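Local coordinates for sensor protein (Bacillus halodurans, PDB 3O5Y) that probably senses signals through this GAF domain of a two-component histidine kinase, which is thought to transfer phosphate from ATP to a protein histidine, at residues A[100-114]-A[130-142]. Residues are numbered along the deposited sequence; the frame is centred on the assembly and turned at random.
Sequences IPIYSKNKRVGVLSI and LEQLTDHLAVSIE
Glu142, the last residue of helix 124-142, turns its carboxylate into the hairpin loop, where two side chains hold it from opposite faces. Ser104 OG donates to Glu142 OE2 at 2.5 Å, 35° out of the carboxylate plane; Asn106 ND2 reaches Glu142 OE1 at 3.1 Å, 45° out on the other side. A chi1 of -169° swings CG of Glu142 away from its backbone N, and the extended chain beyond reaches the loop. Ser104 OG makes three bonds, accepting also from the backbone N of Asn106 and of Lys107, an ST turn and an ST motif together. With an alanine here instead of Glu142, Ser104 OG and Asn106 ND2 would probably lose their acceptor and the loop its tie to the helix. Farther back the contact is mainly apolar: Ile102 CG2 presses on Ala138 CB at 3.4 Å, Val109 CG1 meets Ile141 CG2, Ile114 and Leu130 touch tip to tip, and Thr134 packs CG2 on Leu112 CD2 (3.7 Å) and OG1 against Ile100 CG2. A water accepts from Tyr103 N and donates to Asp135 OD1. Val109 and Gly110 form a classic beta bulge opposite Ile102. Leu137 turns to Ile9 and Met13 of helix 6-20, while helix 124-142 lies on the antiparallel GAF sheet. The interface is thus largely apolar under the strands and polar at the turn, where Lys107 lays CG 3.3 Å from Glu142 OE2; its NZ, near but not in contact, may ease the carboxylate's charge.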
ATOM      1  N   ILE A 100       4.512  -0.475  -1.608  1.00 33.72           N
ATOM      2  CA  ILE A 100       5.075   0.427  -2.572  1.00 33.80           C
ATOM      3  C   ILE A 100       4.887   1.849  -2.084  1.00 33.99           C
ATOM      4  O   ILE A 100       3.752   2.299  -1.988  1.00 34.32           O
ATOM      5  CB  ILE A 100       4.346   0.287  -3.935  1.00 34.31           C
ATOM      6  CG1 ILE A 100       4.426  -1.165  -4.415  1.00 33.63           C
ATOM      7  CG2 ILE A 100       4.940   1.301  -4.963  1.00 33.21           C
ATOM      8  CD1 ILE A 100       3.785  -1.422  -5.782  1.00 33.10           C
ATOM      9  N   PRO A 101       5.990   2.555  -1.785  1.00 34.02           N
ATOM     10  CA  PRO A 101       5.880   3.967  -1.416  1.00 34.80           C
ATOM     11  C   PRO A 101       5.505   4.777  -2.656  1.00 35.94           C
ATOM     12  O   PRO A 101       6.052   4.560  -3.728  1.00 35.90           O
ATOM     13  CB  PRO A 101       7.290   4.327  -0.955  1.00 34.43           C
ATOM     14  CG  PRO A 101       8.196   3.415  -1.768  1.00 33.57           C
ATOM     15  CD  PRO A 101       7.394   2.136  -1.996  1.00 33.99           C
ATOM     16  N   ILE A 102       4.550   5.685  -2.520  1.00 40.20           N
ATOM     17  CA  ILE A 102       4.127   6.484  -3.659  1.00 40.05           C
ATOM     18  C   ILE A 102       4.784   7.849  -3.573  1.00 40.75           C
ATOM     19  O   ILE A 102       4.530   8.599  -2.640  1.00 41.85           O
ATOM     20  CB  ILE A 102       2.622   6.636  -3.675  1.00 39.36           C
ATOM     21  CG1 ILE A 102       1.976   5.251  -3.701  1.00 40.08           C
ATOM     22  CG2 ILE A 102       2.197   7.419  -4.891  1.00 38.86           C
ATOM     23  CD1 ILE A 102       0.627   5.264  -3.040  1.00 42.04           C
ATOM     24  N   TYR A 103       5.665   8.154  -4.512  1.00 41.69           N
ATOM     25  CA  TYR A 103       6.238   9.499  -4.565  1.00 43.12           C
ATOM     26  C   TYR A 103       6.307  10.133  -5.935  1.00 42.88           C
ATOM     27  O   TYR A 103       6.456   9.454  -6.939  1.00 42.59           O
ATOM     28  CB  TYR A 103       7.574   9.623  -3.809  1.00 44.60           C
ATOM     29  CG  TYR A 103       8.720   8.732  -4.220  1.00 46.18           C
ATOM     30  CD1 TYR A 103       9.922   9.287  -4.685  1.00 49.91           C
ATOM     31  CD2 TYR A 103       8.655   7.347  -4.069  1.00 47.23           C
ATOM     32  CE1 TYR A 103      11.034   8.464  -5.038  1.00 51.60           C
ATOM     33  CE2 TYR A 103       9.748   6.516  -4.425  1.00 50.33           C
ATOM     34  CZ  TYR A 103      10.929   7.083  -4.908  1.00 51.87           C
ATOM     35  OH  TYR A 103      11.994   6.272  -5.253  1.00 54.91           O
ATOM     36  N   SER A 104       6.197  11.453  -5.950  1.00 43.85           N
ATOM     37  CA  SER A 104       6.320  12.226  -7.172  1.00 44.40           C
ATOM     38  C   SER A 104       7.700  12.850  -7.241  1.00 45.98           C
ATOM     39  O   SER A 104       8.535  12.647  -6.355  1.00 47.05           O
ATOM     40  CB  SER A 104       5.300  13.341  -7.160  1.00 44.44           C
ATOM     41  OG  SER A 104       5.780  14.360  -6.323  1.00 45.11           O
ATOM     42  N   LYS A 105       7.938  13.630  -8.288  1.00 46.82           N
ATOM     43  CA  LYS A 105       9.217  14.321  -8.438  1.00 48.35           C
ATOM     44  C   LYS A 105       9.463  15.319  -7.302  1.00 50.29           C
ATOM     45  O   LYS A 105      10.604  15.644  -7.003  1.00 51.53           O
ATOM     46  CB  LYS A 105       9.257  15.038  -9.786  1.00 48.23           C
ATOM     47  CG  LYS A 105       8.197  16.108  -9.905  1.00 47.76           C
ATOM     48  CD  LYS A 105       8.353  16.908 -11.152  1.00 48.65           C
ATOM     49  CE  LYS A 105       7.541  18.186 -11.048  1.00 48.44           C
ATOM     50  NZ  LYS A 105       7.797  18.962 -12.238  1.00 47.08           N
ATOM     51  N   ASN A 106       8.386  15.803  -6.680  1.00 51.41           N
ATOM     52  CA  ASN A 106       8.480  16.818  -5.624  1.00 54.55           C
ATOM     53  C   ASN A 106       8.473  16.260  -4.217  1.00 55.60           C
ATOM     54  O   ASN A 106       9.256  16.708  -3.380  1.00 58.29           O
ATOM     55  CB  ASN A 106       7.324  17.809  -5.707  1.00 55.43           C
ATOM     56  CG  ASN A 106       7.380  18.668  -6.933  1.00 57.67           C
ATOM     57  OD1 ASN A 106       8.431  19.234  -7.278  1.00 59.02           O
ATOM     58  ND2 ASN A 106       6.239  18.781  -7.614  1.00 58.66           N
ATOM     59  N   LYS A 107       7.567  15.316  -3.944  1.00 54.24           N
ATOM     60  CA  LYS A 107       7.324  14.859  -2.565  1.00 54.97           C
ATOM     61  C   LYS A 107       6.857  13.406  -2.459  1.00 52.22           C
ATOM     62  O   LYS A 107       6.482  12.774  -3.456  1.00 50.99           O
ATOM     63  CB  LYS A 107       6.281  15.763  -1.894  1.00 56.94           C
ATOM     64  CG  LYS A 107       4.892  15.632  -2.544  1.00 58.36           C
ATOM     65  CD  LYS A 107       3.845  16.498  -1.849  1.00 63.24           C
ATOM     66  CE  LYS A 107       2.505  16.383  -2.563  1.00 63.78           C
ATOM     67  NZ  LYS A 107       1.396  16.601  -1.594  1.00 66.23           N
ATOM     68  N   ARG A 108       6.892  12.889  -1.234  1.00 51.57           N
ATOM     69  CA  ARG A 108       6.239  11.633  -0.906  1.00 49.27           C
ATOM     70  C   ARG A 108       4.766  11.916  -0.832  1.00 47.74           C
ATOM     71  O   ARG A 108       4.350  12.945  -0.307  1.00 48.68           O
ATOM     72  CB  ARG A 108       6.691  11.128   0.447  1.00 50.69           C
ATOM     73  CG  ARG A 108       8.160  10.945   0.574  1.00 53.29           C
ATOM     74  CD  ARG A 108       8.581  11.510   1.888  1.00 59.79           C
ATOM     75  NE  ARG A 108       9.458  10.589   2.584  1.00 63.71           N
ATOM     76  CZ  ARG A 108       9.666  10.613   3.894  1.00 67.93           C
ATOM     77  NH1 ARG A 108      10.483   9.717   4.447  1.00 68.00           N
ATOM     78  NH2 ARG A 108       9.048  11.530   4.650  1.00 69.69           N
ATOM     79  N   VAL A 109       3.985  10.979  -1.343  1.00 45.34           N
ATOM     80  CA  VAL A 109       2.559  11.155  -1.524  1.00 44.20           C
ATOM     81  C   VAL A 109       1.786  10.169  -0.655  1.00 43.58           C
ATOM     82  O   VAL A 109       0.735  10.501  -0.109  1.00 44.32           O
ATOM     83  CB  VAL A 109       2.204  10.986  -3.028  1.00 43.31           C
ATOM     84  CG1 VAL A 109       0.741  10.632  -3.238  1.00 43.91           C
ATOM     85  CG2 VAL A 109       2.549  12.235  -3.778  1.00 44.31           C
ATOM     86  N   GLY A 110       2.301   8.952  -0.518  1.00 41.35           N
ATOM     87  CA  GLY A 110       1.571   7.939   0.239  1.00 40.13           C
ATOM     88  C   GLY A 110       2.189   6.573   0.123  1.00 38.85           C
ATOM     89  O   GLY A 110       3.368   6.441  -0.209  1.00 38.90           O
ATOM     90  N   VAL A 111       1.395   5.551   0.415  1.00 38.17           N
ATOM     91  CA  VAL A 111       1.859   4.175   0.374  1.00 36.69           C
ATOM     92  C   VAL A 111       0.779   3.306  -0.238  1.00 37.18           C
ATOM     93  O   VAL A 111      -0.417   3.521   0.010  1.00 37.11           O
ATOM     94  CB  VAL A 111       2.264   3.662   1.792  1.00 37.00           C
ATOM     95  CG1 VAL A 111       2.444   2.127   1.826  1.00 34.73           C
ATOM     96  CG2 VAL A 111       3.541   4.341   2.256  1.00 35.28           C
ATOM     97  N   LEU A 112       1.200   2.354  -1.078  1.00 37.51           N
ATOM     98  CA  LEU A 112       0.308   1.290  -1.552  1.00 38.40           C
ATOM     99  C   LEU A 112       0.729  -0.039  -0.928  1.00 38.33           C
ATOM    100  O   LEU A 112       1.895  -0.442  -1.019  1.00 38.55           O
ATOM    101  CB  LEU A 112       0.320   1.200  -3.074  1.00 38.78           C
ATOM    102  CG  LEU A 112      -0.724   0.289  -3.724  1.00 41.84           C
ATOM    103  CD1 LEU A 112      -2.093   0.932  -3.603  1.00 45.82           C
ATOM    104  CD2 LEU A 112      -0.418   0.078  -5.185  1.00 43.69           C
ATOM    105  N   SER A 113      -0.223  -0.717  -0.306  1.00 38.21           N
ATOM    106  CA  SER A 113       0.032  -1.951   0.408  1.00 38.66           C
ATOM    107  C   SER A 113      -0.750  -3.078  -0.246  1.00 38.95           C
ATOM    108  O   SER A 113      -1.985  -3.039  -0.262  1.00 39.94           O
ATOM    109  CB  SER A 113      -0.429  -1.794   1.858  1.00 39.15           C
ATOM    110  OG  SER A 113      -0.047  -2.915   2.612  1.00 41.22           O
ATOM    111  N   ILE A 114      -0.062  -4.070  -0.800  1.00 38.28           N
ATOM    112  CA  ILE A 114      -0.771  -5.113  -1.548  1.00 38.29           C
ATOM    113  C   ILE A 114      -0.544  -6.460  -0.882  1.00 38.55           C
ATOM    114  O   ILE A 114       0.605  -6.892  -0.700  1.00 38.11           O
ATOM    115  CB  ILE A 114      -0.364  -5.168  -3.042  1.00 38.59           C
ATOM    116  CG1 ILE A 114      -0.397  -3.770  -3.671  1.00 38.62           C
ATOM    117  CG2 ILE A 114      -1.281  -6.123  -3.819  1.00 38.54           C
ATOM    118  CD1 ILE A 114      -0.180  -3.772  -5.144  1.00 38.66           C
ATOM    119  N   LEU A 130       3.468  -2.665 -11.692  1.00 39.02           N
ATOM    120  CA  LEU A 130       3.012  -1.892 -10.530  1.00 39.15           C
ATOM    121  C   LEU A 130       3.770  -0.595 -10.291  1.00 39.59           C
ATOM    122  O   LEU A 130       3.155   0.422  -9.952  1.00 40.10           O
ATOM    123  CB  LEU A 130       3.075  -2.734  -9.254  1.00 37.96           C
ATOM    124  CG  LEU A 130       1.971  -3.780  -9.154  1.00 38.88           C
ATOM    125  CD1 LEU A 130       2.259  -4.703  -7.999  1.00 38.00           C
ATOM    126  CD2 LEU A 130       0.582  -3.135  -9.015  1.00 38.28           C
ATOM    127  N   GLU A 131       5.093  -0.638 -10.449  1.00 39.76           N
ATOM    128  CA  GLU A 131       5.941   0.526 -10.178  1.00 41.19           C
ATOM    129  C   GLU A 131       5.628   1.670 -11.160  1.00 41.99           C
ATOM    130  O   GLU A 131       5.545   2.842 -10.767  1.00 42.10           O
ATOM    131  CB  GLU A 131       7.440   0.160 -10.228  1.00 40.87           C
ATOM    132  N   GLN A 132       5.436   1.307 -12.424  1.00 42.48           N
ATOM    133  CA  GLN A 132       5.133   2.269 -13.458  1.00 44.67           C
ATOM    134  C   GLN A 132       3.734   2.838 -13.181  1.00 44.65           C
ATOM    135  O   GLN A 132       3.536   4.061 -13.177  1.00 45.09           O
ATOM    136  CB  GLN A 132       5.313   1.627 -14.847  1.00 45.14           C
ATOM    137  CG  GLN A 132       4.317   2.010 -15.941  1.00 52.09           C
ATOM    138  CD  GLN A 132       3.110   1.081 -15.969  1.00 58.55           C
ATOM    139  OE1 GLN A 132       3.256  -0.142 -15.919  1.00 63.62           O
ATOM    140  NE2 GLN A 132       1.920   1.653 -16.037  1.00 61.15           N
ATOM    141  N   LEU A 133       2.797   1.951 -12.865  1.00 43.92           N
ATOM    142  CA  LEU A 133       1.424   2.344 -12.567  1.00 44.21           C
ATOM    143  C   LEU A 133       1.340   3.267 -11.340  1.00 43.71           C
ATOM    144  O   LEU A 133       0.623   4.255 -11.375  1.00 44.25           O
ATOM    145  CB  LEU A 133       0.575   1.086 -12.391  1.00 44.53           C
ATOM    146  CG  LEU A 133      -0.937   0.944 -12.623  1.00 47.16           C
ATOM    147  CD1 LEU A 133      -1.667   1.148 -11.331  1.00 49.43           C
ATOM    148  CD2 LEU A 133      -1.507   1.839 -13.740  1.00 48.15           C
ATOM    149  N   THR A 134       2.103   2.974 -10.283  1.00 42.33           N
ATOM    150  CA  THR A 134       2.088   3.799  -9.075  1.00 41.52           C
ATOM    151  C   THR A 134       2.883   5.097  -9.241  1.00 40.69           C
ATOM    152  O   THR A 134       2.586   6.097  -8.577  1.00 40.43           O
ATOM    153  CB  THR A 134       2.619   3.045  -7.825  1.00 42.49           C
ATOM    154  OG1 THR A 134       3.961   2.635  -8.061  1.00 45.74           O
ATOM    155  CG2 THR A 134       1.811   1.818  -7.517  1.00 42.15           C
ATOM    156  N   ASP A 135       3.892   5.095 -10.109  1.00 40.11           N
ATOM    157  CA  ASP A 135       4.570   6.348 -10.448  1.00 39.79           C
ATOM    158  C   ASP A 135       3.639   7.359 -11.150  1.00 39.03           C
ATOM    159  O   ASP A 135       3.723   8.565 -10.894  1.00 38.89           O
ATOM    160  CB  ASP A 135       5.815   6.097 -11.292  1.00 40.73           C
ATOM    161  CG  ASP A 135       6.943   5.474 -10.499  1.00 43.70           C
ATOM    162  OD1 ASP A 135       6.879   5.430  -9.237  1.00 43.52           O
ATOM    163  OD2 ASP A 135       7.914   5.031 -11.150  1.00 47.70           O
ATOM    164  N   HIS A 136       2.759   6.878 -12.033  1.00 38.47           N
ATOM    165  CA  HIS A 136       1.752   7.762 -12.642  1.00 38.12           C
ATOM    166  C   HIS A 136       0.720   8.173 -11.597  1.00 38.94           C
ATOM    167  O   HIS A 136       0.203   9.288 -11.613  1.00 39.85           O
ATOM    168  CB  HIS A 136       1.063   7.096 -13.836  1.00 37.67           C
ATOM    169  CG  HIS A 136       1.918   7.015 -15.059  1.00 35.48           C
ATOM    170  ND1 HIS A 136       2.241   8.122 -15.818  1.00 35.88           N
ATOM    171  CD2 HIS A 136       2.506   5.959 -15.668  1.00 32.83           C
ATOM    172  CE1 HIS A 136       3.006   7.748 -16.832  1.00 35.51           C
ATOM    173  NE2 HIS A 136       3.190   6.442 -16.756  1.00 33.72           N
ATOM    174  N   LEU A 137       0.445   7.276 -10.666  1.00 39.39           N
ATOM    175  CA  LEU A 137      -0.555   7.525  -9.641  1.00 41.28           C
ATOM    176  C   LEU A 137      -0.138   8.706  -8.781  1.00 41.62           C
ATOM    177  O   LEU A 137      -0.965   9.539  -8.429  1.00 43.00           O
ATOM    178  CB  LEU A 137      -0.728   6.268  -8.778  1.00 42.11           C
ATOM    179  CG  LEU A 137      -1.994   5.869  -8.007  1.00 44.06           C
ATOM    180  CD1 LEU A 137      -1.730   5.778  -6.513  1.00 42.33           C
ATOM    181  CD2 LEU A 137      -3.217   6.728  -8.341  1.00 45.01           C
ATOM    182  N   ALA A 138       1.154   8.787  -8.472  1.00 41.16           N
ATOM    183  CA  ALA A 138       1.691   9.873  -7.661  1.00 41.22           C
ATOM    184  C   ALA A 138       1.516  11.234  -8.331  1.00 41.99           C
ATOM    185  O   ALA A 138       1.214  12.217  -7.652  1.00 41.73           O
ATOM    186  CB  ALA A 138       3.148   9.631  -7.355  1.00 41.23           C
ATOM    187  N   VAL A 139       1.711  11.284  -9.654  1.00 42.05           N
ATOM    188  CA  VAL A 139       1.501  12.518 -10.400  1.00 43.64           C
ATOM    189  C   VAL A 139       0.020  12.942 -10.343  1.00 45.22           C
ATOM    190  O   VAL A 139      -0.291  14.105 -10.043  1.00 47.07           O
ATOM    191  CB  VAL A 139       1.957  12.405 -11.871  1.00 43.76           C
ATOM    192  CG1 VAL A 139       1.638  13.704 -12.625  1.00 43.97           C
ATOM    193  CG2 VAL A 139       3.443  12.048 -11.960  1.00 42.52           C
ATOM    194  N   SER A 140      -0.867  11.984 -10.605  1.00 63.64           N
ATOM    195  CA  SER A 140      -2.310  12.191 -10.621  1.00 66.37           C
ATOM    196  C   SER A 140      -2.841  12.665  -9.277  1.00 63.31           C
ATOM    197  O   SER A 140      -3.729  13.507  -9.227  1.00 66.47           O
ATOM    198  CB  SER A 140      -3.021  10.885 -11.016  1.00 68.83           C
ATOM    199  OG  SER A 140      -2.675  10.486 -12.342  1.00 74.46           O
ATOM    200  N   ILE A 141      -2.310  12.112  -8.190  1.00 58.93           N
ATOM    201  CA  ILE A 141      -2.760  12.492  -6.850  1.00 58.75           C
ATOM    202  C   ILE A 141      -2.285  13.897  -6.523  1.00 60.52           C
ATOM    203  O   ILE A 141      -3.022  14.701  -5.950  1.00 62.63           O
ATOM    204  CB  ILE A 141      -2.277  11.490  -5.771  1.00 55.28           C
ATOM    205  CG1 ILE A 141      -3.017  10.166  -5.909  1.00 54.78           C
ATOM    206  CG2 ILE A 141      -2.486  12.040  -4.356  1.00 56.02           C
ATOM    207  CD1 ILE A 141      -2.488   9.070  -5.013  1.00 51.76           C
ATOM    208  N   GLU A 142      -1.044  14.186  -6.898  1.00 61.68           N
ATOM    209  CA  GLU A 142      -0.427  15.469  -6.621  1.00 64.92           C
ATOM    210  C   GLU A 142      -1.183  16.572  -7.354  1.00 69.53           C
ATOM    211  O   GLU A 142      -1.365  17.668  -6.820  1.00 70.87           O
ATOM    212  CB  GLU A 142       1.045  15.445  -7.051  1.00 65.94           C
ATOM    213  CG  GLU A 142       1.844  16.634  -6.558  1.00 70.11           C
ATOM    214  CD  GLU A 142       3.338  16.419  -6.658  1.00 74.10           C
ATOM    215  OE1 GLU A 142       3.927  16.756  -7.699  1.00 77.00           O
ATOM    216  OE2 GLU A 142       3.926  15.939  -5.668  1.00 76.54           O
TER
HETATM  217  O   HOH W   1       5.728   6.317  -6.842  1.00 44.20           O